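DUF3863 domain-containing protein (Parabacteroides distasonis, PDB 3LM3) is of unknown function but probably acts on carbohydrates, as a glycoside hydrolase or a deacetylase. Local coordinates at residues T265-I268 against H269-G273; T308-K311 against E312-D316; T219-F222 against I223-R226; H259-V262 against M263-E266. All blocks are in the same frame, centred on the assembly; numbering follows the deposited sequence. Where two conformers were deposited one is given.

Interaction 1. Residues T265-I268 against H269-G273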
loop_
_atom_site.group_PDB
_atom_site.type_symbol
_atom_site.label_atom_id
_atom_site.label_comp_id
_atom_site.label_asym_id
_atom_site.label_seq_id
_atom_site.Cartn_x
_atom_site.Cartn_y
_atom_site.Cartn_z
ATOM N N THR A 265 -9.824 -6.514 9.088
ATOM C CA THR A 265 -8.597 -6.447 8.314
ATOM C C THR A 265 -7.461 -5.919 9.162
ATOM O O THR A 265 -6.336 -6.469 9.119
ATOM C CB THR A 265 -8.796 -5.632 7.046
ATOM O OG1 THR A 265 -9.847 -6.223 6.246
ATOM C CG2 THR A 265 -7.524 -5.570 6.227
ATOM N N GLU A 266 -7.731 -4.896 9.972
ATOM C CA GLU A 266 -6.683 -4.426 10.885
ATOM C C GLU A 266 -6.252 -5.484 11.871
ATOM O O GLU A 266 -5.074 -5.575 12.224
ATOM C CB GLU A 266 -7.086 -3.156 11.618
ATOM C CG GLU A 266 -7.265 -2.000 10.698
ATOM C CD GLU A 266 -7.403 -0.700 11.430
ATOM O OE1 GLU A 266 -8.093 -0.656 12.498
ATOM O OE2 GLU A 266 -6.842 0.301 10.965
ATOM N N ALA A 267 -7.197 -6.316 12.329
ATOM C CA ALA A 267 -6.881 -7.341 13.323
ATOM C C ALA A 267 -5.912 -8.413 12.787
ATOM O O ALA A 267 -5.182 -9.017 13.565
ATOM C CB ALA A 267 -8.151 -7.989 13.863
ATOM N N ILE A 268 -5.871 -8.615 11.472
ATOM C CA ILE A 268 -4.866 -9.490 10.880
ATOM C C ILE A 268 -3.464 -9.069 11.328
ATOM O O ILE A 268 -2.572 -9.897 11.596
ATOM C CB ILE A 268 -4.925 -9.446 9.337
ATOM C CG1 ILE A 268 -6.293 -9.894 8.832
ATOM C CG2 ILE A 268 -3.781 -10.262 8.665
ATOM C CD1 ILE A 268 -6.484 -9.655 7.288
ATOM N N HIS A 269 -3.279 -7.755 11.421
ATOM C CA HIS A 269 -2.009 -7.127 11.750
ATOM C C HIS A 269 -1.820 -6.837 13.220
ATOM O O HIS A 269 -0.725 -6.996 13.758
ATOM C CB HIS A 269 -1.903 -5.849 10.922
ATOM C CG HIS A 269 -1.916 -6.152 9.474
ATOM N ND1 HIS A 269 -0.769 -6.538 8.811
ATOM C CD2 HIS A 269 -2.938 -6.356 8.616
ATOM C CE1 HIS A 269 -1.082 -6.903 7.586
ATOM N NE2 HIS A 269 -2.396 -6.804 7.439
ATOM N N PHE A 270 -2.878 -6.370 13.858
ATOM C CA PHE A 270 -2.769 -5.863 15.232
ATOM C C PHE A 270 -3.055 -6.905 16.311
ATOM O O PHE A 270 -2.732 -6.666 17.473
ATOM C CB PHE A 270 -3.682 -4.652 15.388
ATOM C CG PHE A 270 -3.271 -3.422 14.586
ATOM C CD1 PHE A 270 -2.022 -3.313 13.983
ATOM C CD2 PHE A 270 -4.133 -2.328 14.516
ATOM C CE1 PHE A 270 -1.660 -2.156 13.299
ATOM C CE2 PHE A 270 -3.770 -1.172 13.821
ATOM C CZ PHE A 270 -2.522 -1.099 13.228
ATOM N N ASP A 271 -3.608 -8.058 15.928
ATOM C CA ASP A 271 -3.742 -9.199 16.841
ATOM C C ASP A 271 -2.654 -10.223 16.490
ATOM O O ASP A 271 -1.503 -10.095 16.957
ATOM C CB ASP A 271 -5.172 -9.752 16.769
ATOM C CG ASP A 271 -6.196 -8.855 17.479
ATOM O OD1 ASP A 271 -5.816 -8.035 18.348
ATOM O OD2 ASP A 271 -7.412 -9.025 17.146
ATOM N N LYS A 272 -2.939 -11.173 15.615
ATOM C CA LYS A 272 -2.001 -12.257 15.304
ATOM C C LYS A 272 -0.723 -11.762 14.630
ATOM O O LYS A 272 0.357 -12.224 14.932
ATOM C CB LYS A 272 -2.692 -13.307 14.429
ATOM C CG LYS A 272 -1.826 -14.481 13.985
ATOM C CD LYS A 272 -1.429 -15.404 15.116
ATOM C CE LYS A 272 -1.137 -16.803 14.565
ATOM N NZ LYS A 272 -0.828 -17.781 15.634
ATOM N N GLY A 273 -0.850 -10.802 13.717
ATOM C CA GLY A 273 0.339 -10.346 12.994
ATOM C C GLY A 273 1.453 -9.861 13.906
ATOM O O GLY A 273 2.643 -10.205 13.729
HETATM O O HOH W 1 -5.607 -11.869 14.163
#

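Interaction 2. Residues T308-K311 against E312-D316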
loop_
_atom_site.group_PDB
_atom_site.type_symbol
_atom_site.label_atom_id
_atom_site.label_comp_id
_atom_site.label_asym_id
_atom_site.label_seq_id
_atom_site.Cartn_x
_atom_site.Cartn_y
_atom_site.Cartn_z
ATOM N N THR A 308 -11.331 6.159 15.667
ATOM C CA THR A 308 -11.823 5.906 17.011
ATOM C C THR A 308 -11.905 4.416 17.315
ATOM O O THR A 308 -11.544 3.977 18.400
ATOM C CB THR A 308 -13.214 6.514 17.213
ATOM O OG1 THR A 308 -13.120 7.947 17.137
ATOM C CG2 THR A 308 -13.782 6.105 18.571
ATOM N N GLY A 309 -12.362 3.628 16.347
ATOM C CA GLY A 309 -12.496 2.204 16.550
ATOM C C GLY A 309 -11.149 1.498 16.703
ATOM O O GLY A 309 -10.971 0.581 17.496
ATOM N N THR A 310 -10.173 1.964 15.918
ATOM C CA THR A 310 -8.810 1.466 16.025
ATOM C C THR A 310 -8.233 1.779 17.400
ATOM O O THR A 310 -7.662 0.909 18.037
ATOM C CB THR A 310 -7.943 2.066 14.904
ATOM O OG1 THR A 310 -8.508 1.750 13.621
ATOM C CG2 THR A 310 -6.524 1.516 14.951
ATOM N N LYS A 311 -8.361 3.022 17.847
ATOM C CA LYS A 311 -7.815 3.423 19.155
ATOM C C LYS A 311 -8.543 2.746 20.317
ATOM O O LYS A 311 -7.948 2.481 21.364
ATOM C CB LYS A 311 -7.834 4.945 19.311
ATOM C CG LYS A 311 -6.930 5.713 18.377
ATOM C CD LYS A 311 -5.437 5.499 18.578
ATOM C CE LYS A 311 -4.888 6.194 19.771
ATOM N NZ LYS A 311 -3.389 6.140 19.721
ATOM N N GLU A 312 -9.826 2.478 20.166
ATOM C CA GLU A 312 -10.565 1.817 21.229
ATOM C C GLU A 312 -10.045 0.402 21.456
ATOM O O GLU A 312 -9.818 -0.016 22.604
ATOM C CB GLU A 312 -12.048 1.778 20.904
ATOM C CG GLU A 312 -12.913 1.075 21.928
ATOM C CD GLU A 312 -14.378 1.185 21.566
ATOM O OE1 GLU A 312 -14.933 2.299 21.704
ATOM O OE2 GLU A 312 -14.958 0.173 21.117
ATOM N N ARG A 313 -9.812 -0.328 20.369
ATOM C CA ARG A 313 -9.420 -1.725 20.463
ATOM C C ARG A 313 -7.926 -1.910 20.706
ATOM O O ARG A 313 -7.524 -2.842 21.398
ATOM C CB ARG A 313 -9.884 -2.443 19.207
ATOM C CG ARG A 313 -9.616 -3.911 19.197
ATOM C CD ARG A 313 -10.440 -4.581 18.135
ATOM N NE ARG A 313 -10.059 -5.965 17.930
ATOM C CZ ARG A 313 -10.556 -6.754 16.972
ATOM N NH1 ARG A 313 -11.527 -6.312 16.171
ATOM N NH2 ARG A 313 -10.076 -7.985 16.803
ATOM N N TRP A 314 -7.121 -1.020 20.126
ATOM C CA TRP A 314 -5.666 -1.068 20.193
ATOM C C TRP A 314 -5.161 0.317 20.611
ATOM O O TRP A 314 -4.737 1.122 19.789
ATOM C CB TRP A 314 -5.076 -1.495 18.837
ATOM C CG TRP A 314 -5.522 -2.864 18.363
ATOM C CD1 TRP A 314 -5.120 -4.093 18.833
ATOM C CD2 TRP A 314 -6.462 -3.129 17.312
ATOM N NE1 TRP A 314 -5.757 -5.098 18.139
ATOM C CE2 TRP A 314 -6.574 -4.531 17.194
ATOM C CE3 TRP A 314 -7.208 -2.317 16.436
ATOM C CZ2 TRP A 314 -7.403 -5.133 16.230
ATOM C CZ3 TRP A 314 -8.031 -2.917 15.495
ATOM C CH2 TRP A 314 -8.108 -4.316 15.391
ATOM N N PRO A 315 -5.269 0.632 21.909
ATOM C CA PRO A 315 -5.077 2.015 22.357
ATOM C C PRO A 315 -3.703 2.599 22.184
ATOM O O PRO A 315 -3.585 3.830 22.122
ATOM C CB PRO A 315 -5.478 1.983 23.839
ATOM C CG PRO A 315 -5.765 0.615 24.166
ATOM C CD PRO A 315 -5.854 -0.221 22.954
ATOM N N ASP A 316 -2.681 1.753 22.044
ATOM C CA ASP A 316 -1.333 2.290 21.873
ATOM C C ASP A 316 -0.915 2.394 20.399
ATOM O O ASP A 316 0.249 2.679 20.117
ATOM C CB ASP A 316 -0.314 1.496 22.698
ATOM C CG ASP A 316 -0.533 1.638 24.223
ATOM O OD1 ASP A 316 -1.010 2.707 24.692
ATOM O OD2 ASP A 316 -0.201 0.677 24.962
HETATM O O HOH W 2 -2.051 6.433 22.034
#

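Interaction 3. Residues T219-F222 against I223-R226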
loop_
_atom_site.group_PDB
_atom_site.type_symbol
_atom_site.label_atom_id
_atom_site.label_comp_id
_atom_site.label_asym_id
_atom_site.label_seq_id
_atom_site.Cartn_x
_atom_site.Cartn_y
_atom_site.Cartn_z
ATOM N N THR A 219 -3.903 -1.678 3.163
ATOM C CA THR A 219 -3.914 -3.023 3.731
ATOM C C THR A 219 -5.124 -3.796 3.205
ATOM O O THR A 219 -6.263 -3.352 3.353
ATOM C CB THR A 219 -3.938 -2.963 5.251
ATOM O OG1 THR A 219 -2.783 -2.234 5.704
ATOM C CG2 THR A 219 -3.971 -4.377 5.866
HETATM N N MSE A 220 -4.843 -4.965 2.638
HETATM C CA MSE A 220 -5.867 -5.847 2.084
HETATM C C MSE A 220 -6.377 -6.880 3.073
HETATM O O MSE A 220 -5.634 -7.378 3.921
HETATM C CB MSE A 220 -5.323 -6.602 0.886
HETATM C CG MSE A 220 -5.020 -5.748 -0.304
HETATM SE SE MSE A 220 -6.585 -4.916 -1.046
HETATM C CE MSE A 220 -6.481 -3.253 -0.187
ATOM N N ASP A 221 -7.643 -7.252 2.893
ATOM C CA ASP A 221 -8.130 -8.512 3.450
ATOM C C ASP A 221 -7.580 -9.572 2.510
ATOM O O ASP A 221 -7.955 -9.635 1.343
ATOM C CB ASP A 221 -9.647 -8.493 3.480
ATOM C CG ASP A 221 -10.238 -9.772 4.090
ATOM O OD1 ASP A 221 -9.636 -10.852 3.875
ATOM O OD2 ASP A 221 -11.288 -9.695 4.802
ATOM N N PHE A 222 -6.684 -10.412 3.027
ATOM C CA PHE A 222 -5.990 -11.376 2.174
ATOM C C PHE A 222 -6.939 -12.325 1.449
ATOM O O PHE A 222 -6.681 -12.732 0.311
ATOM C CB PHE A 222 -4.986 -12.205 2.981
ATOM C CG PHE A 222 -3.773 -11.449 3.448
ATOM C CD1 PHE A 222 -2.922 -10.857 2.539
ATOM C CD2 PHE A 222 -3.387 -11.478 4.780
ATOM C CE1 PHE A 222 -1.774 -10.228 2.956
ATOM C CE2 PHE A 222 -2.224 -10.843 5.203
ATOM C CZ PHE A 222 -1.407 -10.257 4.286
ATOM N N ILE A 223 -8.046 -12.687 2.080
ATOM C CA ILE A 223 -9.017 -13.570 1.423
ATOM C C ILE A 223 -9.651 -12.869 0.218
ATOM O O ILE A 223 -9.772 -13.459 -0.865
ATOM C CB ILE A 223 -10.060 -14.081 2.437
ATOM C CG1 ILE A 223 -9.348 -15.085 3.387
ATOM C CG2 ILE A 223 -11.224 -14.762 1.726
ATOM C CD1 ILE A 223 -10.129 -15.464 4.616
ATOM N N CYS A 224 -10.031 -11.607 0.363
ATOM C CA CYS A 224 -10.614 -10.867 -0.745
ATOM C C CYS A 224 -9.618 -10.670 -1.884
ATOM O O CYS A 224 -9.976 -10.716 -3.067
ATOM C CB CYS A 224 -11.107 -9.506 -0.282
ATOM S SG CYS A 224 -12.286 -9.551 1.108
ATOM N N ALA A 225 -8.358 -10.440 -1.515
ATOM C CA ALA A 225 -7.321 -10.038 -2.468
ATOM C C ALA A 225 -6.807 -11.165 -3.326
ATOM O O ALA A 225 -6.028 -10.916 -4.241
ATOM C CB ALA A 225 -6.168 -9.356 -1.705
ATOM N N ARG A 226 -7.210 -12.414 -3.077
ATOM C CA ARG A 226 -6.852 -13.531 -3.946
ATOM C C ARG A 226 -7.366 -13.329 -5.356
ATOM O O ARG A 226 -6.742 -13.785 -6.304
ATOM C CB ARG A 226 -7.464 -14.857 -3.450
ATOM C CG ARG A 226 -7.001 -15.328 -2.111
ATOM C CD ARG A 226 -7.863 -16.517 -1.664
ATOM N NE ARG A 226 -9.271 -16.136 -1.590
ATOM C CZ ARG A 226 -10.320 -16.847 -1.994
ATOM N NH1 ARG A 226 -10.182 -18.086 -2.478
ATOM N NH2 ARG A 226 -11.531 -16.345 -1.887
#

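Interaction 4. Residues H259-V262 against M263-E266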
loop_
_atom_site.group_PDB
_atom_site.type_symbol
_atom_site.label_atom_id
_atom_site.label_comp_id
_atom_site.label_asym_id
_atom_site.label_seq_id
_atom_site.Cartn_x
_atom_site.Cartn_y
_atom_site.Cartn_z
ATOM N N HIS A 259 -17.383 -0.788 8.615
ATOM C CA HIS A 259 -16.500 -0.665 9.753
ATOM C C HIS A 259 -16.013 -2.026 10.260
ATOM O O HIS A 259 -14.848 -2.192 10.578
ATOM C CB HIS A 259 -17.210 0.075 10.871
ATOM C CG HIS A 259 -16.354 0.330 12.054
ATOM N ND1 HIS A 259 -15.239 1.141 11.996
ATOM C CD2 HIS A 259 -16.420 -0.161 13.312
ATOM C CE1 HIS A 259 -14.671 1.154 13.197
ATOM N NE2 HIS A 259 -15.371 0.383 14.014
ATOM N N ARG A 260 -16.929 -2.994 10.308
ATOM C CA ARG A 260 -16.587 -4.310 10.802
ATOM C C ARG A 260 -15.509 -4.960 9.920
ATOM O O ARG A 260 -14.597 -5.623 10.429
ATOM C CB ARG A 260 -17.820 -5.211 10.864
ATOM C CG ARG A 260 -18.748 -4.891 12.017
ATOM C CD ARG A 260 -19.950 -5.812 11.973
ATOM N NE ARG A 260 -20.804 -5.728 13.163
ATOM C CZ ARG A 260 -21.771 -4.845 13.356
ATOM N NH1 ARG A 260 -22.074 -3.925 12.434
ATOM N NH2 ARG A 260 -22.458 -4.912 14.496
ATOM N N GLU A 261 -15.598 -4.784 8.602
ATOM C CA GLU A 261 -14.590 -5.360 7.704
ATOM C C GLU A 261 -13.232 -4.660 7.872
ATOM O O GLU A 261 -12.190 -5.302 7.845
ATOM C CB GLU A 261 -15.080 -5.309 6.272
ATOM C CG GLU A 261 -14.072 -5.757 5.234
ATOM C CD GLU A 261 -13.543 -7.160 5.372
ATOM O OE1 GLU A 261 -14.166 -8.014 6.041
ATOM O OE2 GLU A 261 -12.473 -7.397 4.740
ATOM N N VAL A 262 -13.253 -3.339 8.067
ATOM C CA VAL A 262 -12.008 -2.585 8.312
ATOM C C VAL A 262 -11.348 -3.043 9.616
ATOM O O VAL A 262 -10.141 -3.297 9.631
ATOM C CB VAL A 262 -12.273 -1.075 8.313
ATOM C CG1 VAL A 262 -11.011 -0.307 8.646
ATOM C CG2 VAL A 262 -12.774 -0.648 6.923
HETATM N N MSE A 263 -12.137 -3.209 10.677
HETATM C CA MSE A 263 -11.576 -3.711 11.944
HETATM C C MSE A 263 -11.012 -5.106 11.787
HETATM O O MSE A 263 -9.926 -5.404 12.307
HETATM C CB MSE A 263 -12.618 -3.686 13.060
HETATM C CG MSE A 263 -13.111 -2.268 13.421
HETATM SE SE MSE A 263 -11.783 -1.058 14.165
HETATM C CE MSE A 263 -11.337 -0.115 12.520
ATOM N N HIS A 264 -11.736 -5.981 11.084
ATOM C CA HIS A 264 -11.276 -7.341 10.845
ATOM C C HIS A 264 -9.924 -7.345 10.127
ATOM O O HIS A 264 -9.001 -8.087 10.478
ATOM C CB HIS A 264 -12.300 -8.098 9.994
ATOM C CG HIS A 264 -11.812 -9.423 9.508
ATOM N ND1 HIS A 264 -11.883 -10.555 10.285
ATOM C CD2 HIS A 264 -11.210 -9.788 8.345
ATOM C CE1 HIS A 264 -11.370 -11.570 9.611
ATOM N NE2 HIS A 264 -10.928 -11.126 8.445
ATOM N N THR A 265 -9.824 -6.514 9.088
ATOM C CA THR A 265 -8.597 -6.447 8.314
ATOM C C THR A 265 -7.461 -5.919 9.162
ATOM O O THR A 265 -6.336 -6.469 9.119
ATOM C CB THR A 265 -8.796 -5.632 7.046
ATOM O OG1 THR A 265 -9.847 -6.223 6.246
ATOM C CG2 THR A 265 -7.524 -5.570 6.227
ATOM N N GLU A 266 -7.731 -4.896 9.972
ATOM C CA GLU A 266 -6.683 -4.426 10.885
ATOM C C GLU A 266 -6.252 -5.484 11.871
ATOM O O GLU A 266 -5.074 -5.575 12.224
ATOM C CB GLU A 266 -7.086 -3.156 11.618
ATOM C CG GLU A 266 -7.265 -2.000 10.698
ATOM C CD GLU A 266 -7.403 -0.700 11.430
ATOM O OE1 GLU A 266 -8.093 -0.656 12.498
ATOM O OE2 GLU A 266 -6.842 0.301 10.965
#

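Interaction 1. Residues T265-I268 against H269-G273
E266 and A267 hand their carbonyls to H269, F270 and D271 where helix 255-277 leaves the regular alpha pattern for a wider pi-type turn at residues 269-273. E266 O takes two amides. F270 N, 2.9 Å from E266 O, lies in the carbonyl plane and makes the straighter bond. H269 N, also 2.9 Å from E266 O, comes in from above that plane, 52° out of it, and so misses a lone pair. One residue further, D271 N donates to A267 O at 3.0 Å. A267 O has a second donor, a water. In a regular helix K272 N would bond I268 O; here the same water accepts from K272 N at 3.1 Å, and I268 O takes a weak bond from G273 N, five residues on, at 2.9 Å. The wide turn thus leaves no amide of 269-273 without an acceptor.

The H269 ring, its CG turned beside the backbone N (chi1 -61°), lies alongside I268 and points the same way. I268 CG2 sits over one ring face, 4.2 Å from the centroid. T265 O meets the ring edge in plane, 3.4 Å from H269 CD2, while H269 ND1 is hydrogen-bonded to the hydroxyl of Y190. Both acidic groups are satisfied from helix 296-313 and its end: E266 by T310 OG1 and W306 NE1, D271 by W314 NE1 and a salt bridge to R313. The D271 carboxylate also leans back over its own helix, OD2 lying 3.5 Å from A267 CB.

Interaction 2. Residues T308-K311 against E312-D316
T308 O accepts from E312 N at 2.9 Å, the first of three successive i to i+4 bonds in the last turn of helix 296-313. G309 O follows, taking R313 N at 3.2 Å. From there the R313 side chain runs out extended and lies across the indole of the next residue, CG 3.6 Å above the plane of the W314 ring and over its centre. W314 CZ2 in turn lies over one face of the guanidinium, displaced toward the rim of that group. R313 NH2 ends in a salt bridge to D271 on helix 255-277, and W314 NE1 bonds to the same carboxylate.

T310 O holds W314 N at 2.9 Å and also lies at the edge of the indole, near its plane, beside CE3. The threonine methyl adds a light touch, CG2 to W314 CE3 at 4.2 Å; its hydroxyl turns to W306 O and E266 OE1.

At K311 the series stops. The residue four places on is P315, which has no N-H to give, and K311 O meets a CA-H instead, 3.1 Å from P315 CA. The lysine chain, bent at chi2 (-66°) and chi3 (-75°), curls past the helix end. Its NZ makes a weak bond to P315 O at 3.3 Å, and a water 2.7 Å from K311 NZ donates to that same carbonyl; T317 O is a further acceptor. The proline thus ends the amide bonding just where W314 leaves helical geometry, and the ammonium group, held near the carboxyl end of the helix, would probably be favoured by the partial negative charge there.

Interaction 3. Residues T219-F222 against I223-R226
D221 is the N-cap of the short helix 222-225, which follows strand 213-216 after a loop. With CG anti to the backbone N (chi1 -179°), its carboxylate swings over the first turn, and OD1 accepts a weak capping bond from I223 N at 3.0 Å. Its backbone works too: D221 O takes A225 N at 3.0 Å, the donor nearly in line with the carbonyl. C224 SG sits over one face of the carboxylate, 3.6 Å from D221 CG. The selenomethionine M220 meets A225 through methylene and methyl, CB to CB at 3.9 Å. At the far end R226 NE donates to a lone pair of I223 O at 2.8 Å, the oxygen lying in the guanidinium plane, while R226 N only weakly reaches F222 O.

D221 OD2 is hydrogen-bonded to S353 OG, and the carboxylates of E261 and E345 come close by. With an alanine here, I223 N would probably lose its capping oxygen and be left with a weak bond to E345, S353 OG would lose a partner, and C224 SG the carboxylate face beneath it. The few and partly weak backbone bonds of this short helix are thus supplemented at each end by a side chain, the D221 carboxylate at the start and the R226 guanidinium at the finish.

Interaction 4. Residues H259-V262 against M263-E266
E261 O is gripped twice by T265, from T265 N at 2.9 Å and from T265 OG1 at 3.0 Å, the two donors reaching it from opposite faces of its plane. The threonine hydroxyl, set beside its own backbone N (chi1 -59°), thereby closes onto the preceding turn of helix 255-277. Around this pair run ordinary helical bonds: M263 N to H259 O at 2.9 Å, H264 N to R260 O, and E266 N to V262 O.

The E261 side chain bends at chi2 and brings its carboxylate back over the same turn. OE1 stands 4.1 Å from H264 CD2, with carboxylate and ring planes 32° apart; E261 OE1 is hydrogen-bonded to S348 OG, and H264 NE2 to E345 OE2.

On another side of the helix the selenomethionine M263 crosses the ring of H259. M263 CG lies over one face toward the rim, 3.8 Å from the H259 ring centroid, and SE approaches the same ring obliquely. M263 CE touches both neighbours, 3.6 Å from H259 CE1 and 3.9 Å from V262 CG1. The imidazole is anchored through ND1 to the Y250 hydroxyl. A serine in place of H259 would probably leave that hydroxyl without its mate and open a gap beside M263 CG and SE, leaving that chain less firmly placed.

The contact lies between helices 247-253 and 296-313: V262 and E261 pack on the former, whereas H259, V262 and M263 meet the latter at M305, W306 and T310, and H264 reaches E345 on strand 341-346.

In the fold
Along the chain the order is interaction 3, interaction 4, interaction 1, interaction 2, all within the DUF3863 part of the chain. Interactions 4 and 1 are successive parts of helix 255-277, their centres 9 Å apart, and they share T265 and E266. This helix joins the other two. One flank meets the end of helix 296-313, the centres of interactions 1 and 2 lying about 13 Å apart; another meets the loop and short helix of interaction 3, whose centre is about 12 Å from that of interaction 4. Interactions 2 and 3 do not touch, their centres lying 22 Å apart. Helices 255-277 and 296-313 lead into parallel strands 280-287 and 318-320, an alternation consistent with a beta/alpha carbohydrate-active domain.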